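Local coordinates for protein TRAP dicarboxylate transporter, DctP subunit (Sulfurospirillum deleyianum, PDB 4OVS) that binds succinate and, as the periplasmic solute-binding subunit of a TRAP transporter, probably hands dicarboxylates on to the membrane components, at residues A[197-202]-A[221-226]; A[121-126]-A[325-330]; A[83-88]-A[242-247]. All coordinates share one frame; numbering follows the deposited sequence.

Contact 1 of 3, residues A[197-202]-A[221-226]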
ATOM      1  N   SER A 197      17.123  -1.217  -5.842  1.00 30.39           N
ATOM      2  CA  SER A 197      18.153  -1.138  -6.843  1.00 35.97           C
ATOM      3  C   SER A 197      18.141   0.248  -7.512  1.00 38.73           C
ATOM      4  O   SER A 197      19.176   0.893  -7.638  1.00 38.04           O
ATOM      5  CB  SER A 197      17.919  -2.253  -7.857  1.00 38.03           C
ATOM      6  OG  SER A 197      19.049  -2.443  -8.670  1.00 49.36           O
ATOM      7  N   ALA A 198      16.963   0.727  -7.911  1.00 31.38           N
ATOM      8  CA  ALA A 198      16.856   2.094  -8.473  1.00 31.50           C
ATOM      9  C   ALA A 198      17.368   3.210  -7.523  1.00 32.42           C
ATOM     10  O   ALA A 198      17.997   4.155  -7.970  1.00 36.64           O
ATOM     11  CB  ALA A 198      15.424   2.384  -8.931  1.00 36.47           C
ATOM     12  N   LEU A 199      17.110   3.106  -6.220  1.00 29.15           N
ATOM     13  CA  LEU A 199      17.663   4.088  -5.275  1.00 29.30           C
ATOM     14  C   LEU A 199      19.199   3.889  -5.133  1.00 32.94           C
ATOM     15  O   LEU A 199      19.993   4.839  -5.128  1.00 28.81           O
ATOM     16  CB  LEU A 199      16.976   3.971  -3.919  1.00 28.83           C
ATOM     17  CG  LEU A 199      15.477   4.267  -3.823  1.00 28.58           C
ATOM     18  CD1 LEU A 199      14.950   3.876  -2.484  1.00 27.76           C
ATOM     19  CD2 LEU A 199      15.203   5.753  -4.087  1.00 29.35           C
ATOM     20  N   GLN A 200      19.625   2.639  -5.067  1.00 37.93           N
ATOM     21  CA  GLN A 200      21.035   2.350  -4.955  1.00 39.68           C
ATOM     22  C   GLN A 200      21.874   2.845  -6.129  1.00 37.52           C
ATOM     23  O   GLN A 200      23.025   3.227  -5.938  1.00 42.85           O
ATOM     24  CB  GLN A 200      21.275   0.859  -4.802  1.00 38.09           C
ATOM     25  CG  GLN A 200      22.735   0.550  -4.516  1.00 35.13           C
ATOM     26  CD  GLN A 200      22.948  -0.905  -4.296  1.00 43.77           C
ATOM     27  OE1 GLN A 200      23.265  -1.336  -3.187  1.00 49.29           O
ATOM     28  NE2 GLN A 200      22.759  -1.693  -5.348  1.00 40.11           N
ATOM     29  N   GLN A 201      21.298   2.817  -7.331  1.00 33.21           N
ATOM     30  CA  GLN A 201      22.018   3.110  -8.575  1.00 34.19           C
ATOM     31  C   GLN A 201      21.791   4.535  -9.088  1.00 37.13           C
ATOM     32  O   GLN A 201      22.221   4.869 -10.180  1.00 39.52           O
ATOM     33  CB  GLN A 201      21.607   2.108  -9.673  1.00 36.83           C
ATOM     34  CG  GLN A 201      22.033   0.691  -9.377  1.00 40.27           C
ATOM     35  CD  GLN A 201      23.556   0.560  -9.344  1.00 46.84           C
ATOM     36  OE1 GLN A 201      24.170   0.361  -8.287  1.00 45.83           O
ATOM     37  NE2 GLN A 201      24.170   0.696 -10.507  1.00 50.79           N
ATOM     38  N   GLY A 202      21.066   5.346  -8.322  1.00 36.18           N
ATOM     39  CA  GLY A 202      20.793   6.729  -8.692  1.00 40.60           C
ATOM     40  C   GLY A 202      19.755   6.952  -9.766  1.00 40.68           C
ATOM     41  O   GLY A 202      19.600   8.075 -10.268  1.00 42.44           O
ATOM     42  N   GLU A 221      18.932   1.903   3.849  1.00 25.34           N
ATOM     43  CA  GLU A 221      20.348   1.726   3.607  1.00 22.99           C
ATOM     44  C   GLU A 221      20.784   2.427   2.344  1.00 27.45           C
ATOM     45  O   GLU A 221      21.984   2.618   2.107  1.00 27.54           O
ATOM     46  CB  GLU A 221      20.701   0.228   3.581  1.00 24.82           C
ATOM     47  CG  GLU A 221      20.341  -0.391   4.891  1.00 25.54           C
ATOM     48  CD  GLU A 221      20.796  -1.819   5.036  1.00 30.08           C
ATOM     49  OE1 GLU A 221      20.731  -2.361   6.170  1.00 31.45           O
ATOM     50  OE2 GLU A 221      21.187  -2.394   4.022  1.00 27.28           O
ATOM     51  N   VAL A 222      19.818   2.820   1.523  1.00 24.86           N
ATOM     52  CA  VAL A 222      20.130   3.501   0.269  1.00 29.38           C
ATOM     53  C   VAL A 222      19.496   4.899   0.161  1.00 28.24           C
ATOM     54  O   VAL A 222      19.359   5.429  -0.930  1.00 31.46           O
ATOM     55  CB  VAL A 222      19.769   2.625  -0.966  1.00 31.50           C
ATOM     56  CG1 VAL A 222      20.749   1.465  -1.083  1.00 32.68           C
ATOM     57  CG2 VAL A 222      18.346   2.118  -0.861  1.00 26.42           C
ATOM     58  N   GLN A 223      19.179   5.509   1.296  1.00 26.98           N
ATOM     59  CA  GLN A 223      18.690   6.907   1.370  1.00 27.19           C
ATOM     60  C   GLN A 223      19.392   7.636   2.516  1.00 28.86           C
ATOM     61  O   GLN A 223      19.589   7.045   3.577  1.00 27.78           O
ATOM     62  CB  GLN A 223      17.182   6.917   1.656  1.00 27.22           C
ATOM     63  CG  GLN A 223      16.324   6.334   0.593  1.00 26.27           C
ATOM     64  CD  GLN A 223      16.153   7.282  -0.594  1.00 27.17           C
ATOM     65  OE1 GLN A 223      15.083   7.812  -0.825  1.00 31.48           O
ATOM     66  NE2 GLN A 223      17.184   7.436  -1.374  1.00 28.21           N
ATOM     67  N   THR A 224      19.758   8.905   2.312  1.00 25.36           N
ATOM     68  CA  THR A 224      20.542   9.669   3.275  1.00 28.12           C
ATOM     69  C   THR A 224      19.635  10.542   4.169  1.00 29.80           C
ATOM     70  O   THR A 224      20.059  10.974   5.258  1.00 28.05           O
ATOM     71  CB  THR A 224      21.576  10.556   2.570  1.00 32.02           C
ATOM     72  OG1 THR A 224      20.920  11.487   1.704  1.00 34.63           O
ATOM     73  CG2 THR A 224      22.487   9.714   1.723  1.00 39.38           C
ATOM     74  N   ASP A 225      18.389  10.757   3.729  1.00 29.27           N
ATOM     75  CA  ASP A 225      17.439  11.605   4.445  1.00 27.57           C
ATOM     76  C   ASP A 225      16.009  11.094   4.385  1.00 29.99           C
ATOM     77  O   ASP A 225      15.497  10.813   3.300  1.00 31.10           O
ATOM     78  CB  ASP A 225      17.482  13.038   3.897  1.00 27.24           C
ATOM     79  CG  ASP A 225      18.834  13.721   4.156  1.00 33.46           C
ATOM     80  OD1 ASP A 225      19.718  13.600   3.302  1.00 34.58           O
ATOM     81  OD2 ASP A 225      19.012  14.368   5.219  1.00 33.27           O
ATOM     82  N   LEU A 226      15.378  11.007   5.561  1.00 29.70           N
ATOM     83  CA  LEU A 226      13.974  10.636   5.720  1.00 24.82           C
ATOM     84  C   LEU A 226      13.190  11.732   6.424  1.00 29.48           C
ATOM     85  O   LEU A 226      13.582  12.204   7.498  1.00 28.23           O
ATOM     86  CB  LEU A 226      13.838   9.338   6.538  1.00 22.10           C
ATOM     87  CG  LEU A 226      12.410   8.914   6.898  1.00 25.05           C
ATOM     88  CD1 LEU A 226      11.637   8.459   5.712  1.00 27.68           C
ATOM     89  CD2 LEU A 226      12.426   7.789   7.941  1.00 21.24           C
TER
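Q200 and V222 bring the two backbones closest, with 5.4 Å between their CA atoms, where the last turn of helix 195-200 meets the loop that runs into strand 225-227. The helix closes in a Schellman motif with G202 at positive phi, and the loop runs past its final turn. V222 carries the loop's side of the contact: its two methyls are split between neighbouring helix residues. CG2 sits 3.8 Å from L199 CB, while CG1 is 3.8 Å from Q200 CB and nearly as close to the Q200 CA. That split follows from a chi1 of -71°, which sets CG1 beside the backbone N and CG2 between N and the carbonyl carbon. The L199 side chain comes in almost perpendicular to both V222 and Q223, and on the buried side it carries the contact on to the glutamine.

Q223 is bent at chi2 (-77°), folding its amide back along its own loop. NE2 donates to the carbonyl O of V222 at 3.0 Å, with a fairly straight N-H...O angle of 157°, and the V222 O lies close to the amide plane; OE1 takes a hydrogen bond with S151 OG. The amide is thus held at both ends and buried. A leucine in its place would probably leave S151 OG without its amide mate and V222 O with the weak bond from N153. T224 and D225 then form a classic beta bulge opposite S152. The L199 side chain lies about 6 Å from that of succinate-binding R169 and about 10 Å from succinate, outside the pocket. Over the amide, L199 CD2 stands 3.8 Å from Q223 NE2 and 3.9 Å from Q223 OE1.

Contact 2 of 3, residues A[121-126]-A[325-330]; sequences DGEVGQ and IKKVQA
E123 and K327 reach toward each other at about a right angle, on the outer side of a contact whose inner side is V124 against V328. The glutamate is fully extended, with CG anti to its backbone nitrogen (chi1 177°). OE2 ends 3.6 Å from K327 NZ, a long salt bridge. On the lysine, CD rests 4.0 Å from V124 CG2 and about as far from the carboxylate of E123; beyond it the chain bends at chi3 and chi4, carrying NZ to the carboxylate. So K327 does two jobs, covering V124 with its methylenes and offering its ammonium to the acid. Deeper in, the valines cross nearly square, V124 CG1 meeting V328 CG2 at 4.2 Å. L103 touches both of them, and L324, one turn before V328, adds to the cover on V124.

The charges also suit the helix ends: E123 follows the N-cap G122 and K327 sits in the last turns of its helix, so each probably gains from the local dipole. This is helix-to-helix packing, the start of helix 123-134 against the C-terminal helix 317-330, with a buried apolar pair beneath a long, solvent-side salt bridge.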
ATOM      1  N   ASP A 121     -14.408   0.949   6.349  1.00 30.67           N
ATOM      2  CA  ASP A 121     -15.439  -0.005   6.720  1.00 28.43           C
ATOM      3  C   ASP A 121     -16.849   0.610   6.668  1.00 33.87           C
ATOM      4  O   ASP A 121     -17.758   0.100   7.299  1.00 34.56           O
ATOM      5  CB  ASP A 121     -15.193  -0.597   8.110  1.00 33.90           C
ATOM      6  CG  ASP A 121     -13.865  -1.330   8.219  1.00 35.05           C
ATOM      7  OD1 ASP A 121     -13.440  -1.977   7.244  1.00 31.64           O
ATOM      8  OD2 ASP A 121     -13.236  -1.238   9.299  1.00 35.62           O
ATOM      9  N   GLY A 122     -17.016   1.686   5.905  1.00 32.79           N
ATOM     10  CA  GLY A 122     -18.275   2.389   5.811  1.00 38.99           C
ATOM     11  C   GLY A 122     -18.695   2.520   4.361  1.00 37.75           C
ATOM     12  O   GLY A 122     -18.267   1.745   3.498  1.00 35.22           O
ATOM     13  N   GLU A 123     -19.515   3.521   4.084  1.00 41.44           N
ATOM     14  CA  GLU A 123     -20.167   3.668   2.778  1.00 42.77           C
ATOM     15  C   GLU A 123     -19.198   3.781   1.583  1.00 36.37           C
ATOM     16  O   GLU A 123     -19.376   3.109   0.568  1.00 33.03           O
ATOM     17  CB  GLU A 123     -21.068   4.896   2.830  1.00 48.41           C
ATOM     18  CG  GLU A 123     -21.775   5.233   1.532  1.00 56.45           C
ATOM     19  CD  GLU A 123     -22.613   6.515   1.631  1.00 58.53           C
ATOM     20  OE1 GLU A 123     -22.620   7.152   2.712  1.00 58.47           O
ATOM     21  OE2 GLU A 123     -23.264   6.875   0.625  1.00 58.11           O
ATOM     22  N   VAL A 124     -18.184   4.634   1.699  1.00 37.37           N
ATOM     23  CA  VAL A 124     -17.232   4.845   0.602  1.00 35.78           C
ATOM     24  C   VAL A 124     -16.409   3.596   0.350  1.00 37.13           C
ATOM     25  O   VAL A 124     -16.257   3.160  -0.796  1.00 37.06           O
ATOM     26  CB  VAL A 124     -16.327   6.047   0.877  1.00 37.20           C
ATOM     27  CG1 VAL A 124     -15.183   6.097  -0.085  1.00 41.12           C
ATOM     28  CG2 VAL A 124     -17.135   7.328   0.795  1.00 40.69           C
ATOM     29  N   GLY A 125     -15.879   3.009   1.416  1.00 32.05           N
ATOM     30  CA  GLY A 125     -15.205   1.735   1.278  1.00 31.15           C
ATOM     31  C   GLY A 125     -16.021   0.760   0.447  1.00 33.01           C
ATOM     32  O   GLY A 125     -15.483   0.078  -0.415  1.00 28.78           O
ATOM     33  N   GLN A 126     -17.329   0.682   0.698  1.00 28.93           N
ATOM     34  CA  GLN A 126     -18.154  -0.322   0.008  1.00 31.64           C
ATOM     35  C   GLN A 126     -18.360   0.031  -1.459  1.00 27.07           C
ATOM     36  O   GLN A 126     -18.359  -0.846  -2.314  1.00 29.13           O
ATOM     37  CB  GLN A 126     -19.507  -0.494   0.694  1.00 32.09           C
ATOM     38  CG  GLN A 126     -20.333  -1.626   0.113  1.00 31.71           C
ATOM     39  CD  GLN A 126     -19.698  -2.978   0.352  1.00 31.60           C
ATOM     40  OE1 GLN A 126     -19.437  -3.371   1.490  1.00 35.41           O
ATOM     41  NE2 GLN A 126     -19.401  -3.682  -0.729  1.00 36.22           N
ATOM     42  N   ILE A 325     -15.030  12.791  -3.124  1.00 44.74           N
ATOM     43  CA  ILE A 325     -13.953  13.393  -2.312  1.00 40.12           C
ATOM     44  C   ILE A 325     -14.567  14.121  -1.109  1.00 44.70           C
ATOM     45  O   ILE A 325     -14.025  14.100  -0.020  1.00 45.92           O
ATOM     46  CB  ILE A 325     -13.134  14.432  -3.126  1.00 42.70           C
ATOM     47  CG1 ILE A 325     -12.283  13.761  -4.202  1.00 41.66           C
ATOM     48  CG2 ILE A 325     -12.207  15.207  -2.222  1.00 40.89           C
ATOM     49  CD1 ILE A 325     -11.723  14.738  -5.222  1.00 42.63           C
ATOM     50  N   LYS A 326     -15.720  14.756  -1.317  1.00 45.16           N
ATOM     51  CA  LYS A 326     -16.379  15.521  -0.253  1.00 48.61           C
ATOM     52  C   LYS A 326     -16.982  14.620   0.815  1.00 45.34           C
ATOM     53  O   LYS A 326     -16.931  14.937   2.002  1.00 43.37           O
ATOM     54  CB  LYS A 326     -17.448  16.475  -0.829  1.00 49.82           C
ATOM     55  CG  LYS A 326     -16.862  17.791  -1.347  1.00 52.15           C
ATOM     56  CD  LYS A 326     -17.914  18.754  -1.899  1.00 57.66           C
ATOM     57  CE  LYS A 326     -17.267  19.810  -2.811  1.00 61.05           C
ATOM     58  NZ  LYS A 326     -16.013  20.446  -2.242  1.00 61.32           N
ATOM     59  N   LYS A 327     -17.546  13.496   0.395  1.00 43.07           N
ATOM     60  CA  LYS A 327     -18.019  12.492   1.336  1.00 43.02           C
ATOM     61  C   LYS A 327     -16.906  12.069   2.278  1.00 41.71           C
ATOM     62  O   LYS A 327     -17.116  11.968   3.481  1.00 39.13           O
ATOM     63  CB  LYS A 327     -18.507  11.261   0.590  1.00 49.07           C
ATOM     64  CG  LYS A 327     -19.923  10.844   0.955  1.00 51.31           C
ATOM     65  CD  LYS A 327     -20.351   9.567   0.240  1.00 47.86           C
ATOM     66  CE  LYS A 327     -20.549   9.803  -1.237  1.00 55.95           C
ATOM     67  NZ  LYS A 327     -21.910   9.334  -1.690  1.00 57.80           N
ATOM     68  N   VAL A 328     -15.727  11.793   1.721  1.00 40.91           N
ATOM     69  CA  VAL A 328     -14.583  11.423   2.548  1.00 39.59           C
ATOM     70  C   VAL A 328     -14.220  12.553   3.478  1.00 38.59           C
ATOM     71  O   VAL A 328     -14.004  12.329   4.656  1.00 38.22           O
ATOM     72  CB  VAL A 328     -13.340  11.076   1.744  1.00 39.43           C
ATOM     73  CG1 VAL A 328     -12.169  10.874   2.701  1.00 38.87           C
ATOM     74  CG2 VAL A 328     -13.573   9.821   0.940  1.00 37.29           C
ATOM     75  N   GLN A 329     -14.170  13.777   2.971  1.00 43.57           N
ATOM     76  CA  GLN A 329     -13.778  14.899   3.826  1.00 42.08           C
ATOM     77  C   GLN A 329     -14.777  15.131   4.950  1.00 45.26           C
ATOM     78  O   GLN A 329     -14.411  15.615   6.007  1.00 46.34           O
ATOM     79  CB  GLN A 329     -13.604  16.159   2.999  1.00 47.27           C
ATOM     80  CG  GLN A 329     -12.404  16.055   2.062  1.00 52.23           C
ATOM     81  CD  GLN A 329     -12.275  17.253   1.148  1.00 50.70           C
ATOM     82  OE1 GLN A 329     -13.161  17.538   0.341  1.00 45.53           O
ATOM     83  NE2 GLN A 329     -11.168  17.964   1.274  1.00 51.39           N
ATOM     84  N   ALA A 330     -16.029  14.739   4.731  1.00 47.71           N
ATOM     85  CA  ALA A 330     -17.089  14.966   5.711  1.00 47.86           C
ATOM     86  C   ALA A 330     -17.162  13.918   6.827  1.00 48.04           C
ATOM     87  O   ALA A 330     -17.891  14.113   7.805  1.00 45.52           O
ATOM     88  CB  ALA A 330     -18.456  15.070   4.999  1.00 45.70           C
TER

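Contact 3 of 3, residues A[83-88]-A[242-247]; sequences NAHIAM and ESFWKK
H85 ND1 is hydrogen-bonded to the backbone N of K29 on strand 26-31, and that bond fixes the turn of the imidazole that F244 lies against. The backbone of H85 is tied in as well, pairing with K29 and with S241, so the residue is pinned between two strands just before the short strand 86-87.

The imidazole and the phenyl ring make an offset stack, their planes only 11° from parallel and their centroids 4.4 Å apart. The slip is easy to follow atom by atom. Over the middle of the phenyl face sits not the imidazole but H85 CB, 3.8 Å from the ring centroid and nearly on the ring normal, a CH-pi contact. The imidazole itself is shifted toward one side of the phenyl ring: F244 CD1 lies 3.7 Å from H85 CG, near the rim of the imidazole face, and F244 CE1 is 4.0 Å from H85 ND1. At the other edge of the overlap H85 CD2 comes within 3.9 Å of F244 CB. F244 can lay its ring down this way because CG is roughly anti to the backbone N (chi1 156°), which sends the phenyl off the helix toward the strand.

Around the pair, I28 touches F244 and the ring of F248 meets it at about 45°; the stack itself is remote from the ligand. What this builds is an offset His-Phe stack that joins helix 242-247, directly after strand 233-241, to the mixed sheet of a periplasmic solute-binding fold, where strand 86-87 lies between strands 26-31 and 233-241.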
ATOM      1  N   ASN A  83      -3.793 -18.252 -12.588  1.00 28.18           N
ATOM      2  CA  ASN A  83      -2.413 -18.670 -12.255  1.00 27.27           C
ATOM      3  C   ASN A  83      -1.971 -18.226 -10.843  1.00 28.14           C
ATOM      4  O   ASN A  83      -0.998 -18.722 -10.271  1.00 30.38           O
ATOM      5  CB  ASN A  83      -1.472 -18.131 -13.315  1.00 27.40           C
ATOM      6  CG  ASN A  83      -1.794 -18.679 -14.677  1.00 33.18           C
ATOM      7  OD1 ASN A  83      -2.090 -19.856 -14.815  1.00 35.07           O
ATOM      8  ND2 ASN A  83      -1.769 -17.826 -15.685  1.00 33.96           N
ATOM      9  N   ALA A  84      -2.690 -17.277 -10.289  1.00 27.11           N
ATOM     10  CA  ALA A  84      -2.562 -16.964  -8.879  1.00 25.84           C
ATOM     11  C   ALA A  84      -3.994 -16.797  -8.406  1.00 29.78           C
ATOM     12  O   ALA A  84      -4.898 -16.563  -9.215  1.00 24.44           O
ATOM     13  CB  ALA A  84      -1.742 -15.696  -8.682  1.00 27.28           C
ATOM     14  N   HIS A  85      -4.204 -16.945  -7.108  1.00 25.54           N
ATOM     15  CA  HIS A  85      -5.533 -17.059  -6.574  1.00 23.66           C
ATOM     16  C   HIS A  85      -5.916 -15.903  -5.686  1.00 26.16           C
ATOM     17  O   HIS A  85      -7.054 -15.470  -5.687  1.00 20.97           O
ATOM     18  CB  HIS A  85      -5.609 -18.369  -5.804  1.00 25.15           C
ATOM     19  CG  HIS A  85      -5.228 -19.548  -6.631  1.00 27.16           C
ATOM     20  ND1 HIS A  85      -4.696 -20.699  -6.098  1.00 23.41           N
ATOM     21  CD2 HIS A  85      -5.340 -19.768  -7.963  1.00 30.35           C
ATOM     22  CE1 HIS A  85      -4.502 -21.583  -7.064  1.00 26.22           C
ATOM     23  NE2 HIS A  85      -4.891 -21.043  -8.201  1.00 25.79           N
ATOM     24  N   ILE A  86      -4.966 -15.428  -4.893  1.00 21.93           N
ATOM     25  CA  ILE A  86      -5.236 -14.398  -3.890  1.00 24.64           C
ATOM     26  C   ILE A  86      -4.109 -13.380  -3.908  1.00 23.29           C
ATOM     27  O   ILE A  86      -2.933 -13.730  -3.983  1.00 19.93           O
ATOM     28  CB  ILE A  86      -5.427 -14.999  -2.470  1.00 23.60           C
ATOM     29  CG1 ILE A  86      -6.602 -15.960  -2.463  1.00 25.31           C
ATOM     30  CG2 ILE A  86      -5.742 -13.912  -1.458  1.00 27.28           C
ATOM     31  CD1 ILE A  86      -6.961 -16.545  -1.168  1.00 22.44           C
ATOM     32  N   ALA A  87      -4.484 -12.113  -3.934  1.00 22.52           N
ATOM     33  CA  ALA A  87      -3.545 -11.030  -3.874  1.00 20.82           C
ATOM     34  C   ALA A  87      -4.001  -9.922  -2.885  1.00 23.10           C
ATOM     35  O   ALA A  87      -5.159  -9.919  -2.402  1.00 23.67           O
ATOM     36  CB  ALA A  87      -3.303 -10.478  -5.222  1.00 24.87           C
HETATM   37  N   MSE A  88      -3.092  -9.003  -2.554  1.00 21.07           N
HETATM   38  CA  MSE A  88      -3.421  -7.880  -1.670  1.00 22.03           C
HETATM   39  C   MSE A  88      -2.812  -6.558  -2.121  1.00 18.20           C
HETATM   40  O   MSE A  88      -2.010  -5.953  -1.404  1.00 25.31           O
HETATM   41  CB  MSE A  88      -3.015  -8.195  -0.263  1.00 19.32           C
HETATM   42  CG  MSE A  88      -3.611  -9.427   0.327  1.00 22.97           C
HETATM   43 SE   MSE A  88      -2.417 -10.974   0.070  1.00 35.26          SE
HETATM   44  CE  MSE A  88      -3.289 -12.197   1.263  1.00 22.05           C
ATOM     45  N   GLU A 242     -11.549 -14.526  -9.624  1.00 30.38           N
ATOM     46  CA  GLU A 242     -12.932 -14.929  -9.852  1.00 37.81           C
ATOM     47  C   GLU A 242     -13.096 -16.367 -10.409  1.00 37.82           C
ATOM     48  O   GLU A 242     -14.041 -17.084 -10.029  1.00 40.14           O
ATOM     49  CB  GLU A 242     -13.556 -13.916 -10.810  1.00 41.47           C
ATOM     50  CG  GLU A 242     -15.010 -14.031 -11.014  1.00 45.21           C
ATOM     51  CD  GLU A 242     -15.510 -12.870 -11.840  1.00 52.75           C
ATOM     52  OE1 GLU A 242     -15.964 -11.865 -11.236  1.00 53.23           O
ATOM     53  OE2 GLU A 242     -15.414 -12.958 -13.091  1.00 55.82           O
ATOM     54  N   SER A 243     -12.208 -16.805 -11.301  1.00 31.25           N
ATOM     55  CA  SER A 243     -12.375 -18.134 -11.881  1.00 30.72           C
ATOM     56  C   SER A 243     -11.861 -19.207 -10.917  1.00 32.57           C
ATOM     57  O   SER A 243     -12.452 -20.283 -10.803  1.00 29.84           O
ATOM     58  CB  SER A 243     -11.718 -18.215 -13.260  1.00 38.20           C
ATOM     59  OG  SER A 243     -10.368 -17.847 -13.197  1.00 44.55           O
ATOM     60  N   PHE A 244     -10.798 -18.897 -10.169  1.00 36.87           N
ATOM     61  CA  PHE A 244     -10.426 -19.756  -9.049  1.00 30.34           C
ATOM     62  C   PHE A 244     -11.608 -19.890  -8.067  1.00 30.59           C
ATOM     63  O   PHE A 244     -11.979 -20.997  -7.688  1.00 31.67           O
ATOM     64  CB  PHE A 244      -9.170 -19.232  -8.316  1.00 36.00           C
ATOM     65  CG  PHE A 244      -9.070 -19.688  -6.873  1.00 33.88           C
ATOM     66  CD1 PHE A 244      -8.611 -20.954  -6.550  1.00 32.73           C
ATOM     67  CD2 PHE A 244      -9.431 -18.832  -5.842  1.00 31.01           C
ATOM     68  CE1 PHE A 244      -8.531 -21.359  -5.222  1.00 33.01           C
ATOM     69  CE2 PHE A 244      -9.379 -19.231  -4.509  1.00 29.63           C
ATOM     70  CZ  PHE A 244      -8.926 -20.493  -4.199  1.00 32.65           C
ATOM     71  N   TRP A 245     -12.211 -18.780  -7.660  1.00 27.99           N
ATOM     72  CA  TRP A 245     -13.273 -18.850  -6.661  1.00 31.08           C
ATOM     73  C   TRP A 245     -14.507 -19.589  -7.221  1.00 34.66           C
ATOM     74  O   TRP A 245     -15.185 -20.328  -6.501  1.00 32.75           O
ATOM     75  CB  TRP A 245     -13.669 -17.456  -6.202  1.00 29.61           C
ATOM     76  CG  TRP A 245     -14.472 -17.411  -4.928  1.00 31.78           C
ATOM     77  CD1 TRP A 245     -15.704 -16.829  -4.752  1.00 30.82           C
ATOM     78  CD2 TRP A 245     -14.099 -17.937  -3.641  1.00 30.17           C
ATOM     79  NE1 TRP A 245     -16.113 -16.961  -3.458  1.00 30.79           N
ATOM     80  CE2 TRP A 245     -15.148 -17.628  -2.747  1.00 34.05           C
ATOM     81  CE3 TRP A 245     -12.991 -18.626  -3.162  1.00 30.68           C
ATOM     82  CZ2 TRP A 245     -15.123 -17.999  -1.408  1.00 28.88           C
ATOM     83  CZ3 TRP A 245     -12.960 -18.991  -1.821  1.00 28.92           C
ATOM     84  CH2 TRP A 245     -14.007 -18.669  -0.959  1.00 30.93           C
ATOM     85  N   LYS A 246     -14.797 -19.381  -8.496  1.00 34.45           N
ATOM     86  CA  LYS A 246     -15.948 -20.039  -9.135  1.00 39.55           C
ATOM     87  C   LYS A 246     -15.813 -21.561  -9.026  1.00 42.88           C
ATOM     88  O   LYS A 246     -16.769 -22.256  -8.688  1.00 41.19           O
ATOM     89  CB  LYS A 246     -16.046 -19.623 -10.601  1.00 41.04           C
ATOM     90  CG  LYS A 246     -17.282 -20.167 -11.349  1.00 50.68           C
ATOM     91  CD  LYS A 246     -18.108 -19.030 -11.980  1.00 52.58           C
ATOM     92  CE  LYS A 246     -19.369 -19.540 -12.646  1.00 54.69           C
ATOM     93  NZ  LYS A 246     -19.092 -20.259 -13.921  1.00 59.31           N
ATOM     94  N   LYS A 247     -14.601 -22.047  -9.282  1.00 43.38           N
ATOM     95  CA  LYS A 247     -14.266 -23.470  -9.245  1.00 44.68           C
ATOM     96  C   LYS A 247     -14.034 -24.056  -7.858  1.00 42.31           C
ATOM     97  O   LYS A 247     -14.082 -25.264  -7.700  1.00 41.75           O
ATOM     98  CB  LYS A 247     -12.965 -23.714 -10.014  1.00 41.52           C
ATOM     99  CG  LYS A 247     -13.050 -23.580 -11.545  1.00 49.20           C
ATOM    100  CD  LYS A 247     -11.619 -23.504 -12.177  1.00 55.97           C
ATOM    101  CE  LYS A 247     -10.715 -24.705 -11.773  1.00 53.14           C
ATOM    102  NZ  LYS A 247      -9.273 -24.585 -12.208  1.00 48.55           N
TER

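In the fold
The chain reaches the segments in the order 83-88, 121-126, 197-202, 221-226, 242-247, 325-330. Contact 1 is therefore nested within the loops closed by contacts 2 and 3, whereas those two cross each other. Contacts 1 and 3 have centres 36 Å apart on opposite sides of the chain's centre, yet both reach the same mixed sheet, through strands 225-227 and 86-87. Contact 2 joins helices 123-134 and 317-330; its centre is 36 Å from contact 1 and 28 Å from contact 3, and no two contacts touch. The crossing is consistent with a two-lobed solute-binding fold in which the chain passes between lobes more than once.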